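Local structure of hypothetical protein MTH1491 (Methanothermobacter thermautotrophicus, 1L1S) at residues R5-R17 with I100-P113. The protein is of unknown function but belongs to the DsrE/DsrF-like family, whose characterised relatives take part in sulfur transfer, and assembles as a trimer. Sequence-based numbering, arbitrary orientation.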
# COMPACT_ATOMS: atom_id res chain seq x y z
N ARG A 5 1.83 -0.88 17.10
CA ARG A 5 3.10 -0.61 16.42
C ARG A 5 2.82 -0.53 14.93
O ARG A 5 2.25 -1.46 14.34
CB ARG A 5 4.08 -1.75 16.70
CG ARG A 5 4.46 -1.91 18.17
CD ARG A 5 5.25 -3.19 18.34
NE ARG A 5 4.44 -4.32 17.91
CZ ARG A 5 4.90 -5.55 17.71
NH1 ARG A 5 6.19 -5.82 17.90
NH2 ARG A 5 4.08 -6.50 17.31
N VAL A 6 3.22 0.57 14.32
CA VAL A 6 2.97 0.76 12.91
C VAL A 6 4.10 1.47 12.17
O VAL A 6 4.72 2.40 12.68
CB VAL A 6 1.64 1.54 12.70
CG1 VAL A 6 1.61 2.74 13.59
CG2 VAL A 6 1.46 1.97 11.24
N VAL A 7 4.36 1.00 10.96
CA VAL A 7 5.38 1.59 10.12
C VAL A 7 4.73 2.10 8.84
O VAL A 7 3.99 1.37 8.16
CB VAL A 7 6.50 0.55 9.78
CG1 VAL A 7 5.89 -0.70 9.17
CG2 VAL A 7 7.50 1.15 8.82
N PHE A 8 4.99 3.37 8.53
CA PHE A 8 4.47 4.01 7.33
C PHE A 8 5.49 3.89 6.23
O PHE A 8 6.69 3.84 6.48
CB PHE A 8 4.17 5.48 7.54
CG PHE A 8 2.93 5.74 8.33
CD1 PHE A 8 2.94 5.63 9.71
CD2 PHE A 8 1.74 6.11 7.69
CE1 PHE A 8 1.78 5.90 10.45
CE2 PHE A 8 0.58 6.38 8.42
CZ PHE A 8 0.60 6.27 9.80
N HIS A 9 5.00 3.86 5.00
CA HIS A 9 5.85 3.71 3.83
C HIS A 9 5.56 4.82 2.85
O HIS A 9 4.42 5.02 2.45
CB HIS A 9 5.54 2.33 3.21
CG HIS A 9 6.06 2.13 1.83
ND1 HIS A 9 5.80 0.97 1.12
CD2 HIS A 9 6.81 2.91 1.01
CE1 HIS A 9 6.36 1.06 -0.08
NE2 HIS A 9 6.97 2.22 -0.17
N ILE A 10 6.59 5.57 2.50
CA ILE A 10 6.44 6.63 1.51
C ILE A 10 7.64 6.60 0.56
O ILE A 10 8.78 6.54 1.00
CB ILE A 10 6.32 8.01 2.18
CG1 ILE A 10 5.98 9.06 1.14
CG2 ILE A 10 7.60 8.36 2.94
CD1 ILE A 10 5.71 10.42 1.76
N ASP A 11 7.38 6.59 -0.74
CA ASP A 11 8.46 6.57 -1.71
C ASP A 11 8.32 7.65 -2.79
O ASP A 11 8.94 7.57 -3.85
CB ASP A 11 8.60 5.17 -2.35
CG ASP A 11 7.28 4.64 -2.91
OD1 ASP A 11 7.14 3.39 -3.02
OD2 ASP A 11 6.39 5.44 -3.26
N GLU A 12 7.51 8.66 -2.51
CA GLU A 12 7.29 9.77 -3.44
C GLU A 12 7.46 11.04 -2.61
O GLU A 12 7.43 10.98 -1.38
CB GLU A 12 5.87 9.72 -4.02
CG GLU A 12 5.51 8.36 -4.61
CD GLU A 12 4.02 8.18 -4.90
OE1 GLU A 12 3.55 8.60 -5.98
OE2 GLU A 12 3.31 7.62 -4.03
N ASP A 13 7.64 12.19 -3.26
CA ASP A 13 7.79 13.43 -2.51
C ASP A 13 6.83 14.52 -2.96
O ASP A 13 7.00 15.69 -2.61
CB ASP A 13 9.24 13.93 -2.56
CG ASP A 13 9.68 14.35 -3.96
OD1 ASP A 13 9.12 13.83 -4.95
OD2 ASP A 13 10.60 15.18 -4.06
N ASP A 14 5.81 14.15 -3.74
CA ASP A 14 4.83 15.12 -4.19
C ASP A 14 4.10 15.63 -2.93
O ASP A 14 3.81 14.87 -2.00
CB ASP A 14 3.85 14.50 -5.20
CG ASP A 14 2.95 13.46 -4.59
OD1 ASP A 14 1.87 13.83 -4.08
OD2 ASP A 14 3.32 12.26 -4.62
N GLU A 15 3.84 16.94 -2.91
CA GLU A 15 3.20 17.58 -1.78
C GLU A 15 2.00 16.87 -1.15
O GLU A 15 2.03 16.48 0.01
CB GLU A 15 2.85 19.03 -2.16
CG GLU A 15 1.99 19.76 -1.14
CD GLU A 15 2.29 21.26 -1.06
OE1 GLU A 15 1.42 21.99 -0.55
OE2 GLU A 15 3.38 21.70 -1.48
N SER A 16 0.93 16.67 -1.91
CA SER A 16 -0.26 16.02 -1.36
C SER A 16 0.03 14.69 -0.65
O SER A 16 -0.52 14.43 0.41
CB SER A 16 -1.31 15.82 -2.45
OG SER A 16 -0.69 15.40 -3.66
N ARG A 17 0.90 13.86 -1.20
CA ARG A 17 1.22 12.59 -0.55
C ARG A 17 1.96 12.81 0.77
O ARG A 17 1.69 12.15 1.78
CB ARG A 17 2.07 11.72 -1.48
CG ARG A 17 2.28 10.30 -1.00
CD ARG A 17 1.56 9.29 -1.89
NE ARG A 17 0.11 9.25 -1.68
CZ ARG A 17 -0.79 9.22 -2.66
NH1 ARG A 17 -0.39 9.22 -3.93
NH2 ARG A 17 -2.09 9.16 -2.37
N ILE A 100 11.02 -2.54 6.44
CA ILE A 100 9.57 -2.71 6.44
C ILE A 100 9.20 -4.19 6.56
O ILE A 100 8.32 -4.55 7.34
CB ILE A 100 8.94 -2.14 5.15
CG1 ILE A 100 9.11 -0.61 5.11
CG2 ILE A 100 7.46 -2.48 5.08
CD1 ILE A 100 8.59 0.04 3.80
N VAL A 101 9.89 -5.06 5.83
CA VAL A 101 9.60 -6.48 5.90
C VAL A 101 9.93 -7.04 7.28
O VAL A 101 9.17 -7.84 7.83
CB VAL A 101 10.36 -7.28 4.80
CG1 VAL A 101 10.26 -8.78 5.07
CG2 VAL A 101 9.76 -6.96 3.43
N ARG A 102 11.05 -6.61 7.85
CA ARG A 102 11.42 -7.09 9.18
C ARG A 102 10.36 -6.65 10.19
O ARG A 102 9.91 -7.42 11.02
CB ARG A 102 12.77 -6.50 9.61
CG ARG A 102 13.96 -6.98 8.80
CD ARG A 102 15.26 -6.67 9.52
NE ARG A 102 16.41 -7.27 8.83
CZ ARG A 102 17.04 -6.72 7.80
NH1 ARG A 102 16.66 -5.54 7.34
NH2 ARG A 102 18.06 -7.35 7.24
N ARG A 103 9.96 -5.39 10.09
CA ARG A 103 8.96 -4.84 11.00
C ARG A 103 7.64 -5.61 10.89
O ARG A 103 7.08 -6.03 11.90
CB ARG A 103 8.76 -3.36 10.68
CG ARG A 103 8.69 -2.48 11.89
CD ARG A 103 10.04 -1.88 12.33
NE ARG A 103 10.78 -2.72 13.25
CZ ARG A 103 11.69 -2.27 14.12
NH1 ARG A 103 12.00 -0.99 14.21
NH2 ARG A 103 12.34 -3.13 14.89
N GLN A 104 7.15 -5.79 9.67
CA GLN A 104 5.90 -6.51 9.46
C GLN A 104 6.04 -7.92 10.03
O GLN A 104 5.13 -8.44 10.66
CB GLN A 104 5.57 -6.59 7.97
CG GLN A 104 4.85 -5.37 7.43
CD GLN A 104 4.37 -5.55 5.99
OE1 GLN A 104 3.72 -6.53 5.67
NE2 GLN A 104 4.68 -4.58 5.14
N THR A 105 7.21 -8.51 9.83
CA THR A 105 7.48 -9.85 10.33
C THR A 105 7.47 -9.89 11.86
O THR A 105 7.14 -10.91 12.46
CB THR A 105 8.82 -10.35 9.80
OG1 THR A 105 8.78 -10.35 8.36
CG2 THR A 105 9.11 -11.76 10.31
N GLU A 106 7.81 -8.76 12.48
CA GLU A 106 7.82 -8.66 13.94
C GLU A 106 6.44 -8.31 14.50
O GLU A 106 6.31 -8.04 15.70
CB GLU A 106 8.84 -7.60 14.38
CG GLU A 106 10.29 -7.98 14.20
CD GLU A 106 11.21 -6.76 14.06
OE1 GLU A 106 10.82 -5.65 14.48
OE2 GLU A 106 12.34 -6.93 13.54
N GLY A 107 5.42 -8.28 13.65
CA GLY A 107 4.08 -7.97 14.12
C GLY A 107 3.60 -6.53 13.94
O GLY A 107 2.48 -6.20 14.32
N TRP A 108 4.42 -5.67 13.36
CA TRP A 108 3.99 -4.29 13.16
C TRP A 108 2.96 -4.18 12.03
O TRP A 108 2.98 -4.95 11.08
CB TRP A 108 5.19 -3.41 12.80
CG TRP A 108 6.21 -3.22 13.89
CD1 TRP A 108 6.85 -4.20 14.61
CD2 TRP A 108 6.75 -1.97 14.35
NE1 TRP A 108 7.74 -3.64 15.48
CE2 TRP A 108 7.71 -2.27 15.34
CE3 TRP A 108 6.51 -0.63 14.01
CZ2 TRP A 108 8.44 -1.28 16.01
CZ3 TRP A 108 7.24 0.37 14.68
CH2 TRP A 108 8.19 0.03 15.67
N ALA A 109 2.06 -3.21 12.15
CA ALA A 109 1.05 -2.98 11.13
C ALA A 109 1.72 -2.13 10.03
O ALA A 109 2.71 -1.44 10.28
CB ALA A 109 -0.13 -2.26 11.72
N TYR A 110 1.18 -2.18 8.82
CA TYR A 110 1.75 -1.46 7.70
C TYR A 110 0.75 -0.51 7.06
O TYR A 110 -0.38 -0.89 6.76
CB TYR A 110 2.26 -2.50 6.70
CG TYR A 110 2.68 -2.00 5.33
CD1 TYR A 110 3.89 -1.32 5.15
CD2 TYR A 110 1.91 -2.29 4.20
CE1 TYR A 110 4.32 -0.95 3.86
CE2 TYR A 110 2.33 -1.93 2.91
CZ TYR A 110 3.54 -1.26 2.75
OH TYR A 110 3.96 -0.93 1.48
N ILE A 111 1.18 0.73 6.85
CA ILE A 111 0.32 1.72 6.21
C ILE A 111 1.06 2.40 5.07
O ILE A 111 2.14 2.94 5.26
CB ILE A 111 -0.14 2.81 7.20
CG1 ILE A 111 -0.92 2.19 8.37
CG2 ILE A 111 -1.01 3.82 6.48
CD1 ILE A 111 -2.17 1.48 7.95
N ARG A 112 0.46 2.40 3.89
CA ARG A 112 1.06 3.02 2.71
C ARG A 112 0.11 4.12 2.22
O ARG A 112 -0.78 3.88 1.42
CB ARG A 112 1.29 1.93 1.65
CG ARG A 112 2.28 2.28 0.53
CD ARG A 112 1.66 3.19 -0.50
NE ARG A 112 2.52 3.35 -1.67
CZ ARG A 112 2.39 4.32 -2.57
NH1 ARG A 112 1.43 5.22 -2.44
NH2 ARG A 112 3.22 4.38 -3.61
N PRO A 113 0.28 5.35 2.72
CA PRO A 113 -0.60 6.45 2.29
C PRO A 113 -0.46 6.75 0.81
O PRO A 113 -1.47 7.08 0.18
CB PRO A 113 -0.15 7.62 3.16
CG PRO A 113 0.50 6.96 4.35
CD PRO A 113 1.26 5.83 3.71
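His9 and Tyr110 meet through ND1 and OH, 2.7 Å apart, a hydrogen bond in which either may be the donor. The His9 ring is held at both nitrogens, since NE2 donates to Asp11 OD1 (3.1 Å) from above the carboxylate plane. With CG anti to the backbone N (chi1 166°), the imidazole lies between Ile100 CD1 over one face and Arg112 CG over the other. Arg112 NH2 forms salt bridges with Glu12 OE2 (3.3 Å, a weak hydrogen bond) and with Asp11 OD2, the latter through charge alone; its strong partner is O of the C-terminal Pro113 of the second subunit, a bond probably assisted by charge. The backbones pair in parallel, with Arg5 O accepting from Ala109 N (2.8 Å) and Val7 N donating to Ala109 O (3.0 Å), a pattern continued to Ile111 and His9. Trp108, just before the edge strand, takes Arg5 CB over its five-membered ring (3.8 Å to the centroid) and Arg103 CG over the opposite face; an alanine here would probably open a gap between these two arginines and leave the Arg5 chain held mainly by its weak bonds to Glu106 O. Among the side chains on the Val6 face, Ile111 CB sits over the Phe8 ring while Pro113 CG meets its edge, 3.7 Å from Phe8 CD2. Helix 96-105, ended by a Schellman motif at Gly107, returns the chain to an edge strand beside strand 4-10 in an alpha/beta sandwich. Tyr110 OH also bonds Arg112 N of the second subunit, so the chemistry implies that the same polar groups order the C-terminus and join the trimer.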